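Local coordinates for glycosyl hydrolases family 2, sugar binding domain protein (Bacteroides uniformis str. 3978 T3 ii, PDB 6D1P) that is a gut bacterial beta-glucuronidase of glycoside hydrolase family 2 that probably hydrolyses the O-glycosidic bond of glucuronides, at residues L363-Q368 with W384-W389; L375-G380 with H417-L422; L623-H628 with I643-N648; V652-N657 with N687-T692. All coordinates share one frame; numbering follows the deposited sequence.

How the interactions relate
Following the chain, interactions 1 and 2 cross in the barrel domain: 363-368, 375-380, 384-389 and 417-422 alternate. Interaction 1 closes the beta-alpha-beta unit through helix 370-379, bringing the loop after strand 360-362 onto the end of strand 382-386, and interaction 2 ties helix 370-379 to the turn before strand 420-432. The two touch where these parallel strands meet, E385 N lying 3.0 Å from L422 O. Interactions 3 and 4 come later, in series, in a beta-sheet domain consistent with an E-set sandwich. Interaction 3 pairs 623-628 with 643-648 in one sheet; interaction 4 closes the excursion from 652-657 to 687-692 in the other. Their faces meet, L623 CD1 3.7 Å from V652 CG2.

Interaction 1: L363-Q368 with W384-W389; sequences LGHYQQ and WEEIPW
At the C-terminal mouth of the TIM barrel, the loop after strand 360-362 lies along the end of strand 382-386, and H365 meets E386 in a histidine-carboxylate hydrogen bond: H365 ND1 donates to E386 OE2 over 2.7 Å. The two side chains run side by side, ring and carboxylate planes 25° apart; the oxygen sits near the imidazole plane, whereas the nitrogen approaches it from above the carboxylate plane. The other oxygen of E386 is salt-bridged to R362 and receives a weak bond from W384 NE1. An alanine at E386 would probably leave H365 ND1 and the R362 charge without their carboxylate partner, so that the ring loses one of its fixings. E385, with CG anti to the backbone N (chi1 -153°) and its side chain extended, brings OE1 to Q368 N at 2.9 Å, met on the anti side, while H414 binds OE2. L363 CD1 packs 3.9 Å from E385 CG, and L363 N donates to W384 O at 3.1 Å, carrying the parallel pairing one step past strand 360-362. P388 CA makes a CH...O contact with H365 O at 3.0 Å, and a water accepting from E386 N lies beside the carbonyls of G364 and Y366. H365 NE2 binds a glycerol, probably from the crystallisation liquor, and its ring meets W576, consistent with a ligand pocket at the strand ends, where TIM-barrel glycosidases place their active sites.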
loop_
_atom_site.group_PDB
_atom_site.type_symbol
_atom_site.label_atom_id
_atom_site.label_comp_id
_atom_site.label_asym_id
_atom_site.label_seq_id
_atom_site.Cartn_x
_atom_site.Cartn_y
_atom_site.Cartn_z
ATOM N N LEU A 363 30.209 7.238 -3.014
ATOM C CA LEU A 363 29.059 6.542 -3.597
ATOM C C LEU A 363 27.917 6.391 -2.584
ATOM O O LEU A 363 27.480 5.287 -2.257
ATOM C CB LEU A 363 29.498 5.182 -4.132
ATOM C CG LEU A 363 30.579 5.214 -5.223
ATOM C CD1 LEU A 363 30.952 3.804 -5.655
ATOM C CD2 LEU A 363 30.117 6.039 -6.423
ATOM N N GLY A 364 27.398 7.530 -2.133
ATOM C CA GLY A 364 26.343 7.485 -1.151
ATOM C C GLY A 364 26.828 6.804 0.114
ATOM O O GLY A 364 28.016 6.850 0.463
ATOM N N HIS A 365 25.909 6.106 0.784
ATOM C CA HIS A 365 26.196 5.488 2.067
ATOM C C HIS A 365 26.164 3.968 1.988
ATOM O O HIS A 365 25.828 3.295 2.966
ATOM C CB HIS A 365 25.220 6.001 3.129
ATOM C CG HIS A 365 25.255 7.485 3.305
ATOM N ND1 HIS A 365 26.432 8.185 3.497
ATOM C CD2 HIS A 365 24.265 8.409 3.299
ATOM C CE1 HIS A 365 26.160 9.473 3.626
ATOM N NE2 HIS A 365 24.853 9.635 3.505
ATOM N N TYR A 366 26.530 3.408 0.843
ATOM C CA TYR A 366 26.459 1.960 0.677
ATOM C C TYR A 366 27.263 1.579 -0.561
ATOM O O TYR A 366 27.537 2.414 -1.432
ATOM C CB TYR A 366 24.997 1.490 0.556
ATOM C CG TYR A 366 24.172 2.462 -0.254
ATOM C CD1 TYR A 366 24.220 2.453 -1.645
ATOM C CD2 TYR A 366 23.380 3.425 0.372
ATOM C CE1 TYR A 366 23.469 3.359 -2.399
ATOM C CE2 TYR A 366 22.621 4.341 -0.367
ATOM C CZ TYR A 366 22.683 4.305 -1.755
ATOM O OH TYR A 366 21.962 5.208 -2.485
ATOM N N GLN A 367 27.665 0.313 -0.608
ATOM C CA GLN A 367 28.163 -0.275 -1.841
ATOM C C GLN A 367 27.173 -0.051 -2.981
ATOM O O GLN A 367 25.967 -0.283 -2.830
ATOM C CB GLN A 367 28.397 -1.773 -1.634
ATOM C CG GLN A 367 28.785 -2.530 -2.891
ATOM C CD GLN A 367 29.154 -3.978 -2.613
ATOM O OE1 GLN A 367 29.295 -4.399 -1.450
ATOM N NE2 GLN A 367 29.312 -4.756 -3.685
ATOM N N GLN A 368 27.679 0.395 -4.125
ATOM C CA GLN A 368 26.829 0.661 -5.279
ATOM C C GLN A 368 27.146 -0.330 -6.389
ATOM O O GLN A 368 28.111 -1.092 -6.303
ATOM C CB GLN A 368 26.981 2.117 -5.747
ATOM C CG GLN A 368 26.525 3.094 -4.677
ATOM C CD GLN A 368 26.194 4.476 -5.173
ATOM O OE1 GLN A 368 26.415 4.817 -6.336
ATOM N NE2 GLN A 368 25.648 5.291 -4.285
ATOM N N TRP A 384 35.426 6.802 -2.993
ATOM C CA TRP A 384 35.217 6.487 -1.583
ATOM C C TRP A 384 33.917 5.692 -1.523
ATOM O O TRP A 384 32.861 6.196 -1.910
ATOM C CB TRP A 384 35.149 7.784 -0.756
ATOM C CG TRP A 384 34.577 7.765 0.698
ATOM C CD1 TRP A 384 33.745 6.831 1.255
ATOM C CD2 TRP A 384 34.787 8.763 1.727
ATOM N NE1 TRP A 384 33.439 7.172 2.554
ATOM C CE2 TRP A 384 34.058 8.351 2.869
ATOM C CE3 TRP A 384 35.519 9.955 1.793
ATOM C CZ2 TRP A 384 34.044 9.092 4.065
ATOM C CZ3 TRP A 384 35.490 10.693 2.959
ATOM C CH2 TRP A 384 34.766 10.258 4.090
ATOM N N GLU A 385 33.991 4.448 -1.069
ATOM C CA GLU A 385 32.804 3.615 -0.924
ATOM C C GLU A 385 32.754 3.109 0.513
ATOM O O GLU A 385 33.778 2.664 1.046
ATOM C CB GLU A 385 32.834 2.447 -1.922
ATOM C CG GLU A 385 31.465 1.914 -2.319
ATOM C CD GLU A 385 31.542 0.693 -3.234
ATOM O OE1 GLU A 385 30.547 0.411 -3.945
ATOM O OE2 GLU A 385 32.596 0.003 -3.240
ATOM N N GLU A 386 31.581 3.195 1.141
ATOM C CA GLU A 386 31.407 2.872 2.558
ATOM C C GLU A 386 30.279 1.868 2.751
ATOM O O GLU A 386 29.414 1.701 1.879
ATOM C CB GLU A 386 31.092 4.118 3.403
ATOM C CG GLU A 386 29.722 4.746 3.145
ATOM C CD GLU A 386 29.632 6.177 3.655
ATOM O OE1 GLU A 386 30.658 6.918 3.570
ATOM O OE2 GLU A 386 28.536 6.576 4.113
ATOM N N ILE A 387 30.277 1.228 3.922
ATOM C CA ILE A 387 29.172 0.357 4.335
ATOM C C ILE A 387 28.034 1.176 4.931
ATOM O O ILE A 387 28.263 2.281 5.448
ATOM C CB ILE A 387 29.623 -0.707 5.345
ATOM C CG1 ILE A 387 30.358 -0.071 6.535
ATOM C CG2 ILE A 387 30.416 -1.791 4.650
ATOM C CD1 ILE A 387 30.347 -0.972 7.779
ATOM N N PRO A 388 26.792 0.661 4.908
ATOM C CA PRO A 388 25.659 1.481 5.350
ATOM C C PRO A 388 25.442 1.475 6.860
ATOM O O PRO A 388 24.291 1.454 7.321
ATOM C CB PRO A 388 24.466 0.871 4.586
ATOM C CG PRO A 388 24.876 -0.494 4.219
ATOM C CD PRO A 388 26.358 -0.616 4.303
ATOM N N TRP A 389 26.527 1.503 7.642
ATOM C CA TRP A 389 26.420 1.815 9.071
ATOM C C TRP A 389 26.204 3.325 9.174
ATOM O O TRP A 389 27.130 4.122 9.346
ATOM C CB TRP A 389 27.653 1.354 9.841
ATOM C CG TRP A 389 27.440 1.416 11.320
ATOM C CD1 TRP A 389 26.243 1.480 11.966
ATOM C CD2 TRP A 389 28.445 1.437 12.341
ATOM N NE1 TRP A 389 26.433 1.535 13.317
ATOM C CE2 TRP A 389 27.778 1.507 13.577
ATOM C CE3 TRP A 389 29.840 1.400 12.329
ATOM C CZ2 TRP A 389 28.458 1.539 14.797
ATOM C CZ3 TRP A 389 30.517 1.434 13.534
ATOM C CH2 TRP A 389 29.824 1.504 14.758
HETATM O O HOH W 1 29.520 4.523 -0.473
#

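Interaction 2: L375-G380 with H417-L422; sequences LCDELG and HPSVIL
D377, near the C-terminal end of helix 370-379, plants its carboxylate in the type I turn H417-V420 that leads into strand 420-432, and both of its oxygens are used. Its CG stands anti to the carbonyl carbon (chi1 -74°), which carries the group off the helix to the turn. OD1 is gripped twice by one residue: S419 OG donates to D377 OD1 over 2.8 Å, and S419 N over 3.0 Å. Both arrive on the syn side but from opposite faces of the carboxylate plane. The serine can do this because OG lies between its backbone N and carbonyl carbon (chi1 64°), which turns the hydroxyl to the same oxygen as the N-H. D377 OD2 takes H417 ND1 at 2.6 Å; the oxygen is close to the ring plane, the donor stands 46° out of the carboxylate plane, and the two side chains cross at about a right angle. P418 fits between these grips, its CD 3.2 Å from D377 OD2. C376 CB rests 3.6 Å from S419 OG. An alanine at D377 would probably leave S419 OG, S419 N and H417 ND1 without this acceptor and loosen the hold of the helix on the turn. H414 meets the H417 ring edge-to-face, and W276 binds the D377 carbonyl. Three donors around one buried carboxylate would probably favour its ionised form, and a negative charge there may raise the proton affinity of H417, which would strengthen the link between helix and turn.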
loop_
_atom_site.group_PDB
_atom_site.type_symbol
_atom_site.label_atom_id
_atom_site.label_comp_id
_atom_site.label_asym_id
_atom_site.label_seq_id
_atom_site.Cartn_x
_atom_site.Cartn_y
_atom_site.Cartn_z
ATOM N N LEU A 375 32.563 2.212 -14.422
ATOM C CA LEU A 375 32.551 3.549 -15.013
ATOM C C LEU A 375 33.577 4.477 -14.359
ATOM O O LEU A 375 34.182 5.316 -15.038
ATOM C CB LEU A 375 31.145 4.141 -14.930
ATOM C CG LEU A 375 30.160 3.556 -15.957
ATOM C CD1 LEU A 375 28.691 3.729 -15.500
ATOM C CD2 LEU A 375 30.387 4.167 -17.346
ATOM N N CYS A 376 33.794 4.342 -13.056
ATOM C CA CYS A 376 34.802 5.165 -12.397
ATOM C C CYS A 376 36.203 4.762 -12.850
ATOM O O CYS A 376 37.033 5.616 -13.181
ATOM C CB CYS A 376 34.645 5.049 -10.875
ATOM S SG CYS A 376 33.136 5.863 -10.255
ATOM N N ASP A 377 36.475 3.455 -12.886
ATOM C CA ASP A 377 37.710 2.970 -13.489
ATOM C C ASP A 377 37.910 3.527 -14.898
ATOM O O ASP A 377 39.024 3.921 -15.270
ATOM C CB ASP A 377 37.703 1.447 -13.523
ATOM C CG ASP A 377 37.929 0.843 -12.160
ATOM O OD1 ASP A 377 38.143 1.608 -11.204
ATOM O OD2 ASP A 377 37.894 -0.396 -12.027
ATOM N N GLU A 378 36.842 3.579 -15.695
ATOM C CA GLU A 378 36.986 3.845 -17.118
ATOM C C GLU A 378 37.012 5.335 -17.450
ATOM O O GLU A 378 37.815 5.771 -18.282
ATOM C CB GLU A 378 35.865 3.134 -17.872
ATOM C CG GLU A 378 35.732 3.513 -19.327
ATOM C CD GLU A 378 34.386 3.069 -19.916
ATOM O OE1 GLU A 378 33.844 2.012 -19.493
ATOM O OE2 GLU A 378 33.865 3.790 -20.795
ATOM N N LEU A 379 36.158 6.134 -16.823
ATOM C CA LEU A 379 36.172 7.558 -17.110
ATOM C C LEU A 379 37.229 8.297 -16.320
ATOM O O LEU A 379 37.653 9.386 -16.730
ATOM C CB LEU A 379 34.816 8.176 -16.798
ATOM C CG LEU A 379 33.610 7.509 -17.458
ATOM C CD1 LEU A 379 32.297 8.156 -16.959
ATOM C CD2 LEU A 379 33.738 7.576 -18.975
ATOM N N GLY A 380 37.641 7.761 -15.185
ATOM C CA GLY A 380 38.626 8.460 -14.393
ATOM C C GLY A 380 38.013 9.203 -13.231
ATOM O O GLY A 380 37.966 10.438 -13.216
ATOM N N HIS A 417 39.272 -2.697 -8.295
ATOM C CA HIS A 417 39.046 -1.441 -8.995
ATOM C C HIS A 417 40.111 -0.429 -8.602
ATOM O O HIS A 417 40.208 -0.073 -7.420
ATOM C CB HIS A 417 37.667 -0.886 -8.691
ATOM C CG HIS A 417 36.559 -1.727 -9.229
ATOM N ND1 HIS A 417 36.192 -1.710 -10.556
ATOM C CD2 HIS A 417 35.757 -2.635 -8.628
ATOM C CE1 HIS A 417 35.204 -2.560 -10.751
ATOM N NE2 HIS A 417 34.918 -3.133 -9.595
ATOM N N PRO A 418 40.915 0.061 -9.543
ATOM C CA PRO A 418 41.893 1.094 -9.184
ATOM C C PRO A 418 41.247 2.390 -8.746
ATOM O O PRO A 418 41.881 3.151 -8.006
ATOM C CB PRO A 418 42.708 1.273 -10.472
ATOM C CG PRO A 418 41.772 0.858 -11.556
ATOM C CD PRO A 418 40.951 -0.263 -10.977
ATOM N N SER A 419 39.998 2.662 -9.154
ATOM C CA SER A 419 39.368 3.923 -8.776
ATOM C C SER A 419 39.198 4.059 -7.267
ATOM O O SER A 419 39.100 5.185 -6.766
ATOM C CB SER A 419 38.011 4.080 -9.475
ATOM O OG SER A 419 37.093 3.082 -9.058
ATOM N N VAL A 420 39.182 2.953 -6.532
ATOM C CA VAL A 420 38.825 2.970 -5.117
ATOM C C VAL A 420 40.067 3.217 -4.273
ATOM O O VAL A 420 41.018 2.429 -4.301
ATOM C CB VAL A 420 38.147 1.659 -4.697
ATOM C CG1 VAL A 420 37.998 1.628 -3.191
ATOM C CG2 VAL A 420 36.778 1.517 -5.394
ATOM N N ILE A 421 40.038 4.285 -3.487
ATOM C CA ILE A 421 41.111 4.562 -2.547
ATOM C C ILE A 421 40.644 4.588 -1.097
ATOM O O ILE A 421 41.488 4.492 -0.192
ATOM C CB ILE A 421 41.821 5.883 -2.903
ATOM C CG1 ILE A 421 40.812 7.014 -2.963
ATOM C CG2 ILE A 421 42.496 5.768 -4.235
ATOM C CD1 ILE A 421 41.427 8.347 -3.059
ATOM N N LEU A 422 39.345 4.694 -0.819
ATOM C CA LEU A 422 38.876 4.802 0.551
ATOM C C LEU A 422 37.729 3.839 0.789
ATOM O O LEU A 422 36.742 3.855 0.050
ATOM C CB LEU A 422 38.438 6.230 0.882
ATOM C CG LEU A 422 39.574 7.244 1.024
ATOM C CD1 LEU A 422 39.035 8.657 1.060
ATOM C CD2 LEU A 422 40.442 6.960 2.251
#

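Interaction 3: L623-H628 with I643-N648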
loop_
_atom_site.group_PDB
_atom_site.type_symbol
_atom_site.label_atom_id
_atom_site.label_comp_id
_atom_site.label_asym_id
_atom_site.label_seq_id
_atom_site.Cartn_x
_atom_site.Cartn_y
_atom_site.Cartn_z
ATOM N N LEU A 623 30.998 28.084 -21.649
ATOM C CA LEU A 623 30.511 29.425 -21.379
ATOM C C LEU A 623 29.033 29.283 -21.039
ATOM O O LEU A 623 28.291 28.661 -21.805
ATOM C CB LEU A 623 30.714 30.318 -22.610
ATOM C CG LEU A 623 30.228 31.762 -22.617
ATOM C CD1 LEU A 623 31.064 32.606 -21.679
ATOM C CD2 LEU A 623 30.299 32.326 -24.036
ATOM N N HIS A 624 28.608 29.819 -19.892
ATOM C CA HIS A 624 27.212 29.718 -19.465
ATOM C C HIS A 624 26.817 31.018 -18.796
ATOM O O HIS A 624 27.297 31.328 -17.703
ATOM C CB HIS A 624 26.975 28.545 -18.502
ATOM C CG HIS A 624 25.543 28.413 -18.039
ATOM N ND1 HIS A 624 24.635 27.560 -18.637
ATOM C CD2 HIS A 624 24.868 29.038 -17.046
ATOM C CE1 HIS A 624 23.468 27.656 -18.025
ATOM N NE2 HIS A 624 23.581 28.550 -17.058
ATOM N N ILE A 625 25.931 31.764 -19.443
ATOM C CA ILE A 625 25.323 32.916 -18.803
ATOM C C ILE A 625 24.352 32.423 -17.748
ATOM O O ILE A 625 23.476 31.595 -18.029
ATOM C CB ILE A 625 24.603 33.784 -19.839
ATOM C CG1 ILE A 625 25.571 34.181 -20.967
ATOM C CG2 ILE A 625 23.958 34.978 -19.157
ATOM C CD1 ILE A 625 24.867 34.672 -22.230
ATOM N N TYR A 626 24.493 32.925 -16.531
ATOM C CA TYR A 626 23.567 32.539 -15.485
ATOM C C TYR A 626 22.212 33.188 -15.745
ATOM O O TYR A 626 22.102 34.417 -15.798
ATOM C CB TYR A 626 24.117 32.912 -14.107
ATOM C CG TYR A 626 23.082 32.813 -13.019
ATOM C CD1 TYR A 626 22.261 31.686 -12.904
ATOM C CD2 TYR A 626 22.893 33.853 -12.118
ATOM C CE1 TYR A 626 21.292 31.609 -11.913
ATOM C CE2 TYR A 626 21.937 33.778 -11.125
ATOM C CZ TYR A 626 21.145 32.653 -11.028
ATOM O OH TYR A 626 20.186 32.590 -10.042
ATOM N N GLY A 627 21.179 32.357 -15.901
ATOM C CA GLY A 627 19.828 32.855 -16.050
ATOM C C GLY A 627 19.022 32.190 -17.152
ATOM O O GLY A 627 17.950 32.679 -17.492
ATOM N N HIS A 628 19.513 31.084 -17.717
ATOM C CA HIS A 628 18.729 30.342 -18.700
ATOM C C HIS A 628 17.353 29.963 -18.152
ATOM O O HIS A 628 16.361 29.947 -18.894
ATOM C CB HIS A 628 19.471 29.078 -19.120
ATOM C CG HIS A 628 20.584 29.309 -20.085
ATOM N ND1 HIS A 628 20.498 28.950 -21.412
ATOM C CD2 HIS A 628 21.821 29.830 -19.914
ATOM C CE1 HIS A 628 21.629 29.250 -22.021
ATOM N NE2 HIS A 628 22.449 29.785 -21.135
ATOM N N ILE A 643 24.680 40.689 -14.122
ATOM C CA ILE A 643 24.690 39.474 -14.929
ATOM C C ILE A 643 25.992 38.744 -14.630
ATOM O O ILE A 643 27.074 39.327 -14.753
ATOM C CB ILE A 643 24.576 39.778 -16.441
ATOM C CG1 ILE A 643 23.203 40.311 -16.808
ATOM C CG2 ILE A 643 24.873 38.548 -17.291
ATOM C CD1 ILE A 643 23.081 41.809 -16.698
ATOM N N LEU A 644 25.894 37.482 -14.227
ATOM C CA LEU A 644 27.071 36.662 -13.964
ATOM C C LEU A 644 27.236 35.634 -15.072
ATOM O O LEU A 644 26.259 35.122 -15.615
ATOM C CB LEU A 644 26.967 35.940 -12.615
ATOM C CG LEU A 644 26.481 36.752 -11.413
ATOM C CD1 LEU A 644 26.104 35.832 -10.212
ATOM C CD2 LEU A 644 27.497 37.810 -11.012
ATOM N N VAL A 645 28.475 35.314 -15.399
ATOM C CA VAL A 645 28.748 34.315 -16.418
ATOM C C VAL A 645 29.714 33.301 -15.844
ATOM O O VAL A 645 30.692 33.667 -15.182
ATOM C CB VAL A 645 29.320 34.943 -17.701
ATOM C CG1 VAL A 645 29.656 33.856 -18.685
ATOM C CG2 VAL A 645 28.314 35.908 -18.310
ATOM N N TYR A 646 29.450 32.032 -16.091
ATOM C CA TYR A 646 30.317 30.979 -15.585
ATOM C C TYR A 646 30.998 30.343 -16.790
ATOM O O TYR A 646 30.382 29.596 -17.557
ATOM C CB TYR A 646 29.539 29.998 -14.691
ATOM C CG TYR A 646 29.280 30.673 -13.358
ATOM C CD1 TYR A 646 30.219 30.593 -12.316
ATOM C CD2 TYR A 646 28.157 31.482 -13.170
ATOM C CE1 TYR A 646 30.016 31.258 -11.110
ATOM C CE2 TYR A 646 27.951 32.154 -11.974
ATOM C CZ TYR A 646 28.895 32.042 -10.951
ATOM O OH TYR A 646 28.693 32.709 -9.772
ATOM N N SER A 647 32.276 30.678 -16.962
ATOM C CA SER A 647 33.074 30.164 -18.058
ATOM C C SER A 647 34.476 29.861 -17.551
ATOM O O SER A 647 34.969 30.514 -16.628
ATOM C CB SER A 647 33.112 31.182 -19.215
ATOM O OG SER A 647 34.125 30.859 -20.153
ATOM N N ASN A 648 35.103 28.841 -18.145
ATOM C CA ASN A 648 36.532 28.604 -18.008
ATOM C C ASN A 648 37.336 29.203 -19.163
ATOM O O ASN A 648 38.514 28.861 -19.323
ATOM C CB ASN A 648 36.819 27.104 -17.908
ATOM C CG ASN A 648 36.179 26.320 -19.031
ATOM O OD1 ASN A 648 35.490 26.888 -19.895
ATOM N ND2 ASN A 648 36.401 25.013 -19.034
HETATM O O HOH W 2 23.087 36.537 -14.015
#
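The Y626 and Y646 rings pack against helix 550-564 and meet the other segment differently. Y626 CB lies at the edge of the Y646 ring, near its plane, 4.4 Å from Y646 CD2. The Y626 ring meets L644 CD1 obliquely, with 4.2 Å between that methyl and Y626 CD2. I554 touches both tyrosines, A673 adds to the packing of Y646, and the hydroxyls are bound by S551 and H522 for Y626 and by D558 for Y646. H624, on the same side of the sheet as Y646, sends NE2 to E608. The backbones run antiparallel at 159°. H624 and Y646 form a hydrogen-bonded pair in which Y646 N donates to H624 O at 2.8 Å and the return bond is weak; Y626 N to L644 O, 3.0 Å, continues the register. A water joins L644 N to Y626 O. The other side is mostly apolar, S647 apart, whose OG bonds to C649 N and M622 O. L623, with CG anti to the backbone N (chi1 177°), reaches across so that CD1 lies 3.5 Å from V645 CG1 and equally near S647 CB. I625 CG2 lies alongside I643 CG2 at 4.1 Å. Strand 623-625 is the edge, and 641-647 the centre, of a three-stranded sheet that faces V652 and L654 of strand 651-656 in what is probably an Ig-like (E-set) beta sandwich, its aromatic side against the barrel domain.

Interaction 4: V652-N657 with N687-T692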
loop_
_atom_site.group_PDB
_atom_site.type_symbol
_atom_site.label_atom_id
_atom_site.label_comp_id
_atom_site.label_asym_id
_atom_site.label_seq_id
_atom_site.Cartn_x
_atom_site.Cartn_y
_atom_site.Cartn_z
ATOM N N VAL A 652 35.913 36.728 -21.866
ATOM C CA VAL A 652 34.501 36.609 -22.183
ATOM C C VAL A 652 33.985 38.004 -22.442
ATOM O O VAL A 652 34.238 38.918 -21.650
ATOM C CB VAL A 652 33.696 35.950 -21.041
ATOM C CG1 VAL A 652 32.204 36.084 -21.302
ATOM C CG2 VAL A 652 34.108 34.498 -20.884
ATOM N N GLU A 653 33.262 38.173 -23.539
ATOM C CA GLU A 653 32.606 39.433 -23.833
ATOM C C GLU A 653 31.095 39.263 -23.734
ATOM O O GLU A 653 30.531 38.292 -24.259
ATOM C CB GLU A 653 33.004 39.955 -25.214
ATOM C CG GLU A 653 32.336 41.279 -25.544
ATOM C CD GLU A 653 33.005 42.034 -26.685
ATOM O OE1 GLU A 653 32.754 43.259 -26.754
ATOM O OE2 GLU A 653 33.763 41.411 -27.482
ATOM N N LEU A 654 30.454 40.216 -23.065
ATOM C CA LEU A 654 29.017 40.234 -22.886
ATOM C C LEU A 654 28.404 41.243 -23.841
ATOM O O LEU A 654 28.962 42.323 -24.063
ATOM C CB LEU A 654 28.656 40.599 -21.443
ATOM C CG LEU A 654 27.188 40.376 -21.095
ATOM C CD1 LEU A 654 26.897 38.883 -21.013
ATOM C CD2 LEU A 654 26.808 41.097 -19.809
ATOM N N PHE A 655 27.256 40.886 -24.407
ATOM C CA PHE A 655 26.485 41.804 -25.231
ATOM C C PHE A 655 25.070 41.845 -24.686
ATOM O O PHE A 655 24.478 40.794 -24.410
ATOM C CB PHE A 655 26.451 41.381 -26.704
ATOM C CG PHE A 655 27.799 41.103 -27.308
ATOM C CD1 PHE A 655 28.468 42.086 -28.029
ATOM C CD2 PHE A 655 28.367 39.844 -27.213
ATOM C CE1 PHE A 655 29.705 41.819 -28.609
ATOM C CE2 PHE A 655 29.609 39.573 -27.783
ATOM C CZ PHE A 655 30.274 40.564 -28.484
ATOM N N VAL A 656 24.532 43.050 -24.542
ATOM C CA VAL A 656 23.160 43.260 -24.111
ATOM C C VAL A 656 22.440 44.055 -25.198
ATOM O O VAL A 656 22.846 45.181 -25.526
ATOM C CB VAL A 656 23.101 43.975 -22.757
ATOM C CG1 VAL A 656 21.650 44.151 -22.312
ATOM C CG2 VAL A 656 23.890 43.177 -21.744
ATOM N N ASN A 657 21.385 43.458 -25.769
ATOM C CA ASN A 657 20.579 44.097 -26.816
ATOM C C ASN A 657 21.453 44.609 -27.965
ATOM O O ASN A 657 21.263 45.713 -28.478
ATOM C CB ASN A 657 19.719 45.220 -26.223
ATOM C CG ASN A 657 18.587 44.692 -25.352
ATOM O OD1 ASN A 657 18.114 43.570 -25.548
ATOM N ND2 ASN A 657 18.136 45.504 -24.397
ATOM N N ASN A 687 14.597 41.274 -23.221
ATOM C CA ASN A 687 15.988 41.681 -23.362
ATOM C C ASN A 687 16.788 40.501 -23.887
ATOM O O ASN A 687 16.607 39.369 -23.422
ATOM C CB ASN A 687 16.577 42.150 -22.033
ATOM C CG ASN A 687 15.991 43.451 -21.567
ATOM O OD1 ASN A 687 16.598 44.507 -21.743
ATOM N ND2 ASN A 687 14.804 43.396 -20.972
ATOM N N LYS A 688 17.658 40.758 -24.859
ATOM C CA LYS A 688 18.568 39.736 -25.355
ATOM C C LYS A 688 19.942 39.959 -24.738
ATOM O O LYS A 688 20.445 41.086 -24.722
ATOM C CB LYS A 688 18.648 39.751 -26.878
ATOM C CG LYS A 688 19.325 38.525 -27.458
ATOM C CD LYS A 688 19.066 38.438 -28.960
ATOM C CE LYS A 688 20.372 38.394 -29.743
ATOM N NZ LYS A 688 20.173 38.779 -31.195
ATOM N N ILE A 689 20.516 38.895 -24.189
ATOM C CA ILE A 689 21.814 38.933 -23.531
ATOM C C ILE A 689 22.642 37.824 -24.142
ATOM O O ILE A 689 22.236 36.658 -24.118
ATOM C CB ILE A 689 21.706 38.757 -22.008
ATOM C CG1 ILE A 689 21.158 40.030 -21.367
ATOM C CG2 ILE A 689 23.062 38.399 -21.406
ATOM C CD1 ILE A 689 20.160 39.782 -20.262
ATOM N N THR A 690 23.775 38.181 -24.726
ATOM C CA THR A 690 24.645 37.186 -25.322
ATOM C C THR A 690 26.043 37.341 -24.760
ATOM O O THR A 690 26.415 38.392 -24.235
ATOM C CB THR A 690 24.691 37.310 -26.844
ATOM O OG1 THR A 690 25.292 38.564 -27.185
ATOM C CG2 THR A 690 23.289 37.234 -27.425
ATOM N N ALA A 691 26.822 36.280 -24.919
ATOM C CA ALA A 691 28.192 36.234 -24.452
ATOM C C ALA A 691 29.037 35.475 -25.453
ATOM O O ALA A 691 28.586 34.494 -26.055
ATOM C CB ALA A 691 28.312 35.559 -23.072
ATOM N N THR A 692 30.273 35.934 -25.612
ATOM C CA THR A 692 31.266 35.209 -26.381
ATOM C C THR A 692 32.528 35.067 -25.541
ATOM O O THR A 692 33.032 36.043 -24.975
ATOM C CB THR A 692 31.558 35.912 -27.712
ATOM O OG1 THR A 692 30.353 35.964 -28.487
ATOM C CG2 THR A 692 32.618 35.151 -28.489
#
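N657 and N687 join side chains where strand 651-656 ends. N657 ND2 donates to N687 OD1 over 3.2 Å, the two amide planes 25° apart. N657 OD1, the other arm of the amide, accepts from K688 N at 2.9 Å and so stands in for a strand carbonyl, while N657 N binds K688 O. N657 has left the extended conformation (phi 52°), and CG anti to the carbonyl carbon (chi1 -71°) brings the amide back over the partner strand. Further along, F655 lies across T690: F655 CB is 3.1 Å from T690 OG1, and the ring edge carries T692 OG1, 3.8 Å from F655 CE2. These residues belong to an antiparallel pair within a five-stranded sheet, consistent with an Ig-like (E-set) sandwich, with E653-T692 and F655-T690 as hydrogen-bonded pairs; F655 N to T690 O measures 2.6 Å. On the other side L654 CD1 meets I689 CG2 at 3.9 Å, and V656 CG2 lies alongside I689 CG1. W678 and V680 of the facing sheet close over L654 and V656, while L623 and I625 press on A691. In the next shell, D701 binds T692 OG1 and R683 O holds N687 ND2.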